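Local coordinates for acetoacetate decarboxylase (Sphingomonas wittichii, PDB 5UPB) that is an acetoacetate decarboxylase-like enzyme, a lyase that probably forms a Schiff base with its carbonyl substrate, at the interface of chains A and B. Numbering follows the deposited sequence. Chains: chain A/B, Acetoacetate decarboxylase.

Contact 1: the interface of chains A and B. Residues chain A 3-4, 7, 16-17, 112, 116; chain B 115, 185-187, 189.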
# COMPACT_ATOMS: atom_id res chain seq x y z
N ALA A 3 -0.88 -11.60 -25.37
CA ALA A 3 -1.47 -11.57 -24.05
C ALA A 3 -0.67 -12.49 -23.10
O ALA A 3 0.03 -13.41 -23.53
CB ALA A 3 -2.97 -11.97 -24.11
N THR A 4 -0.78 -12.22 -21.81
CA THR A 4 0.07 -12.80 -20.76
C THR A 4 -0.81 -13.55 -19.76
O THR A 4 -2.04 -13.57 -19.88
CB THR A 4 0.84 -11.71 -20.02
OG1 THR A 4 -0.09 -10.93 -19.24
CG2 THR A 4 1.57 -10.79 -20.99
N LEU A 7 -3.71 -16.63 -18.53
CA LEU A 7 -4.25 -17.03 -19.83
C LEU A 7 -5.56 -17.79 -19.65
O LEU A 7 -5.60 -18.86 -19.03
CB LEU A 7 -3.23 -17.88 -20.58
CG LEU A 7 -1.93 -17.19 -20.98
CD1 LEU A 7 -0.95 -18.20 -21.53
CD2 LEU A 7 -2.24 -16.09 -22.02
N VAL A 16 -1.63 -8.05 -19.58
CA VAL A 16 -1.23 -7.23 -20.72
C VAL A 16 -1.80 -7.90 -21.96
O VAL A 16 -1.87 -9.13 -22.04
CB VAL A 16 0.31 -7.11 -20.80
CG1 VAL A 16 0.71 -6.32 -22.01
CG2 VAL A 16 0.87 -6.47 -19.52
N ASP A 17 -2.22 -7.08 -22.93
CA ASP A 17 -2.61 -7.55 -24.26
C ASP A 17 -1.66 -6.93 -25.29
O ASP A 17 -0.86 -6.05 -24.96
CB ASP A 17 -4.07 -7.19 -24.57
CG ASP A 17 -4.44 -5.79 -24.11
OD1 ASP A 17 -3.50 -5.04 -23.78
OD2 ASP A 17 -5.64 -5.45 -24.04
N ILE A 112 5.07 -5.45 -16.11
CA ILE A 112 5.20 -6.55 -17.05
C ILE A 112 5.22 -6.05 -18.49
O ILE A 112 6.04 -6.51 -19.30
CB ILE A 112 4.08 -7.57 -16.80
CG1 ILE A 112 4.35 -8.33 -15.45
CG2 ILE A 112 3.94 -8.50 -17.99
CD1 ILE A 112 5.55 -9.26 -15.51
N LEU A 116 8.37 -6.83 -21.02
CA LEU A 116 8.19 -7.44 -22.33
C LEU A 116 8.83 -6.61 -23.42
O LEU A 116 9.22 -7.14 -24.47
CB LEU A 116 6.72 -7.64 -22.63
CG LEU A 116 6.06 -8.68 -21.72
CD1 LEU A 116 4.51 -8.59 -21.82
CD2 LEU A 116 6.52 -10.09 -22.11
N TRP B 115 6.99 -16.26 -12.19
CA TRP B 115 6.81 -16.28 -13.63
C TRP B 115 7.92 -17.06 -14.31
O TRP B 115 7.68 -17.78 -15.28
CB TRP B 115 6.79 -14.85 -14.21
CG TRP B 115 5.52 -14.15 -14.14
CD1 TRP B 115 4.75 -13.95 -13.04
CD2 TRP B 115 4.86 -13.47 -15.22
NE1 TRP B 115 3.64 -13.20 -13.35
CE2 TRP B 115 3.68 -12.90 -14.69
CE3 TRP B 115 5.14 -13.30 -16.58
CZ2 TRP B 115 2.78 -12.17 -15.48
CZ3 TRP B 115 4.24 -12.58 -17.36
CH2 TRP B 115 3.07 -12.04 -16.81
N HIS B 185 5.94 -18.66 -19.67
CA HIS B 185 5.36 -17.96 -20.80
C HIS B 185 5.87 -16.53 -20.82
O HIS B 185 5.75 -15.81 -19.83
CB HIS B 185 3.83 -18.02 -20.72
CG HIS B 185 3.13 -17.44 -21.91
ND1 HIS B 185 2.46 -16.23 -21.86
CD2 HIS B 185 3.01 -17.89 -23.18
CE1 HIS B 185 1.93 -15.99 -23.05
NE2 HIS B 185 2.25 -16.97 -23.87
N TRP B 186 6.39 -16.12 -21.98
CA TRP B 186 6.98 -14.79 -22.16
C TRP B 186 6.63 -14.38 -23.58
O TRP B 186 7.36 -14.69 -24.53
CB TRP B 186 8.49 -14.82 -21.93
CG TRP B 186 9.07 -13.47 -21.72
CD1 TRP B 186 10.03 -12.85 -22.47
CD2 TRP B 186 8.71 -12.54 -20.69
NE1 TRP B 186 10.30 -11.60 -21.96
CE2 TRP B 186 9.51 -11.39 -20.86
CE3 TRP B 186 7.79 -12.58 -19.62
CZ2 TRP B 186 9.40 -10.26 -20.02
CZ3 TRP B 186 7.70 -11.48 -18.78
CH2 TRP B 186 8.48 -10.32 -18.99
N PRO B 187 5.46 -13.78 -23.77
CA PRO B 187 4.95 -13.58 -25.13
C PRO B 187 5.64 -12.42 -25.84
O PRO B 187 6.16 -11.49 -25.23
CB PRO B 187 3.46 -13.28 -24.92
CG PRO B 187 3.41 -12.64 -23.54
CD PRO B 187 4.48 -13.38 -22.73
N LEU B 189 5.32 -9.07 -27.88
CA LEU B 189 4.43 -7.95 -28.15
C LEU B 189 4.72 -7.32 -29.49
O LEU B 189 3.97 -6.45 -29.91
CB LEU B 189 4.55 -6.90 -27.05
CG LEU B 189 4.14 -7.35 -25.66
CD1 LEU B 189 4.26 -6.17 -24.72
CD2 LEU B 189 2.72 -7.93 -25.63
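A:Leu116 presses one methyl, CD2, onto the face of the B:Trp186 indole. CD2 stands over the centre of the ring system, 3.5 Å from CE2 of B:Trp186. The CG of A:Leu116 is anti to its carbonyl carbon (chi1 -67°), and the side chain crosses the indole obliquely. The same methyl lies 3.4 Å from the carbonyl O of B:Pro187. The other flank of A:Leu116 is packed at about a right angle by B:Leu189, whose CD1 comes within 3.5 Å of the A:Leu116 CB. A:Leu116 hides more surface than any other residue of this patch.

Nearby, A:Ile112 and B:Trp115 meet tip to tip. CD1 of A:Ile112 sits over the six-membered ring, toward the rim of the whole indole, while CG2 touches CH2. A:Thr4 adds its CG2 methyl, 3.6 Å from CG of B:Pro187. A:Leu7 places CD1 over the centre of the B:His185 imidazole, 3.9 Å from CE1. The backbone O of A:Ala3 lies in the plane of that ring at its edge, 3.2 Å from the same CE1. This mainly apolar patch belongs to a two-fold symmetric interface of two copies of the protein, which may be a biological dimer contact.

In the second shell, A:Val16 N donates to the hydroxyl OG1 of A:Thr4 over 3.3 Å, a long bond that ties together two parts of the segment before strand 21-34. CE3 of B:Trp115 abuts the edge of B:Trp186, 3.8 Å from CZ3, and probably helps to fix the rotation of both indoles.

In the fold, chain A supplies its N-terminal segment and the second half of helix 108-116. Chain B supplies its own helix 108-116, the end of strand 179-186 and the loop that follows.

Contact 2: the interface of chains A and B. Residues chain A 111-112, 115, 122, 153, 186; chain B 4-5, 15, 108, 112.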
# COMPACT_ATOMS: atom_id res chain seq x y z
N LEU A 111 4.66 -2.89 -14.93
CA LEU A 111 5.92 -3.60 -14.81
C LEU A 111 6.09 -4.63 -15.91
O LEU A 111 7.13 -4.70 -16.58
CB LEU A 111 6.02 -4.23 -13.42
CG LEU A 111 7.32 -4.99 -13.16
CD1 LEU A 111 7.56 -4.97 -11.66
CD2 LEU A 111 7.22 -6.39 -13.69
N ILE A 112 5.07 -5.45 -16.11
CA ILE A 112 5.20 -6.55 -17.05
C ILE A 112 5.22 -6.05 -18.49
O ILE A 112 6.04 -6.51 -19.30
CB ILE A 112 4.08 -7.57 -16.80
CG1 ILE A 112 4.35 -8.33 -15.45
CG2 ILE A 112 3.94 -8.50 -17.99
CD1 ILE A 112 5.55 -9.26 -15.51
N TRP A 115 8.70 -4.98 -18.96
CA TRP A 115 9.69 -6.04 -19.12
C TRP A 115 9.60 -6.65 -20.51
O TRP A 115 10.62 -6.98 -21.12
CB TRP A 115 9.51 -7.14 -18.05
CG TRP A 115 10.12 -6.91 -16.69
CD1 TRP A 115 9.97 -5.82 -15.88
CD2 TRP A 115 10.96 -7.83 -15.96
NE1 TRP A 115 10.67 -5.99 -14.70
CE2 TRP A 115 11.28 -7.21 -14.72
CE3 TRP A 115 11.47 -9.10 -16.23
CZ2 TRP A 115 12.09 -7.82 -13.76
CZ3 TRP A 115 12.27 -9.71 -15.28
CH2 TRP A 115 12.58 -9.06 -14.05
N LYS A 122 10.90 -2.45 -11.42
CA LYS A 122 10.52 -3.02 -10.14
C LYS A 122 9.27 -2.30 -9.64
O LYS A 122 8.84 -1.28 -10.21
CB LYS A 122 11.65 -2.86 -9.13
CG LYS A 122 12.94 -3.63 -9.50
CD LYS A 122 14.03 -3.39 -8.45
CE LYS A 122 15.27 -4.12 -8.77
NZ LYS A 122 16.39 -3.74 -7.82
N ARG A 153 11.23 1.90 -2.01
CA ARG A 153 10.97 0.48 -2.14
C ARG A 153 11.54 -0.23 -0.92
O ARG A 153 12.63 0.09 -0.47
CB ARG A 153 11.58 -0.08 -3.43
CG ARG A 153 11.38 -1.59 -3.60
CD ARG A 153 11.83 -2.05 -5.01
NE ARG A 153 11.70 -3.50 -5.20
CZ ARG A 153 12.64 -4.39 -4.88
NH1 ARG A 153 13.81 -4.01 -4.37
NH2 ARG A 153 12.41 -5.69 -5.08
N TRP A 186 14.85 -12.55 -20.29
CA TRP A 186 14.02 -13.53 -19.60
C TRP A 186 14.90 -14.73 -19.31
O TRP A 186 14.99 -15.67 -20.12
CB TRP A 186 12.79 -13.91 -20.43
CG TRP A 186 11.71 -14.61 -19.64
CD1 TRP A 186 11.21 -15.87 -19.87
CD2 TRP A 186 11.00 -14.10 -18.50
NE1 TRP A 186 10.22 -16.17 -18.95
CE2 TRP A 186 10.08 -15.11 -18.10
CE3 TRP A 186 11.04 -12.90 -17.79
CZ2 TRP A 186 9.21 -14.95 -17.01
CZ3 TRP A 186 10.18 -12.74 -16.69
CH2 TRP A 186 9.27 -13.77 -16.32
N THR B 4 18.24 -11.53 -12.95
CA THR B 4 17.25 -10.72 -13.64
C THR B 4 17.62 -9.25 -13.59
O THR B 4 18.64 -8.86 -13.01
CB THR B 4 15.85 -10.88 -13.04
OG1 THR B 4 15.81 -10.25 -11.75
CG2 THR B 4 15.43 -12.37 -12.92
N HIS B 5 16.76 -8.44 -14.21
CA HIS B 5 16.79 -7.00 -13.98
C HIS B 5 16.77 -6.71 -12.47
O HIS B 5 16.11 -7.42 -11.72
CB HIS B 5 15.56 -6.34 -14.59
CG HIS B 5 15.44 -6.47 -16.08
ND1 HIS B 5 16.45 -6.15 -16.95
CD2 HIS B 5 14.38 -6.82 -16.84
CE1 HIS B 5 16.02 -6.32 -18.20
NE2 HIS B 5 14.76 -6.72 -18.15
N LEU B 15 16.53 -8.50 -9.13
CA LEU B 15 15.34 -8.96 -8.41
C LEU B 15 15.46 -10.42 -7.99
O LEU B 15 15.11 -10.79 -6.86
CB LEU B 15 14.14 -8.76 -9.31
CG LEU B 15 12.79 -8.38 -8.78
CD1 LEU B 15 12.87 -7.26 -7.76
CD2 LEU B 15 11.99 -8.00 -10.02
N GLU B 108 7.13 -8.15 -5.64
CA GLU B 108 7.34 -8.46 -7.05
C GLU B 108 8.53 -9.39 -7.26
O GLU B 108 8.59 -10.05 -8.30
CB GLU B 108 7.52 -7.17 -7.91
CG GLU B 108 8.93 -6.65 -8.09
CD GLU B 108 9.51 -6.03 -6.85
OE1 GLU B 108 9.68 -6.75 -5.84
OE2 GLU B 108 9.83 -4.82 -6.88
N ILE B 112 8.17 -12.39 -9.85
CA ILE B 112 9.06 -12.68 -10.97
C ILE B 112 9.65 -14.06 -10.84
O ILE B 112 9.70 -14.82 -11.81
CB ILE B 112 10.14 -11.58 -11.10
CG1 ILE B 112 9.49 -10.31 -11.63
CG2 ILE B 112 11.29 -12.04 -12.02
CD1 ILE B 112 8.99 -10.36 -13.09
O HOH W 1 12.85 -8.03 -19.81
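A:Trp115 is held between B:His5 on one face of its indole and B:Ile112 on the other, and it buries the most surface here. B:His5 stands nearly upright on the indole, the ring planes 81° apart. Its CD2 points at the centre of the face, 3.7 Å from CD2 of A:Trp115. On the opposite face, CD1 of B:Ile112 lies toward the rim. CG1 is anti to the carbonyl carbon (chi1 -72°), which points this branch at the indole. CD2 of B:Leu15 touches CZ2 of A:Trp115 at 3.7 Å, tilted from the indole plane.

Beside this apolar cluster lies a salt bridge. A:Arg153, extended from CG to NE, meets B:Glu108 tip to tip and grips it side-on with two nitrogens. NE donates to OE2 of the carboxylate on its syn side (2.8 Å). NH2 donates to OE1 from above the carboxylate plane (3.0 Å), since the two flat groups are turned 52° apart. CD of A:Lys122 covers one face of the guanidinium and may limit its turning. An alanine in place of A:Arg153 would probably leave the B:Glu108 carboxylate without its charged mate and free to turn.

At the other end, a water links the subunits: it lies in the plane of the B:His5 imidazole, 2.8 Å from NE2, and also 2.8 Å from the backbone O of A:Trp115.

The centres of the C-alpha atoms of contact 1 and contact 2 lie about 13 Å apart, and both include A:Ile112. Helix 108-116 of each chain takes part in both, as does the N-terminal segment, from chain A in contact 1 and from chain B in contact 2. The interface is two-fold symmetric, so each contact recurs with the chains exchanged. Both are patches of one interface, apolar in contact 1 and with added charge and a water link in contact 2. This is one pairing within the deposited four-copy assembly, and the structure alone does not show whether it holds in solution.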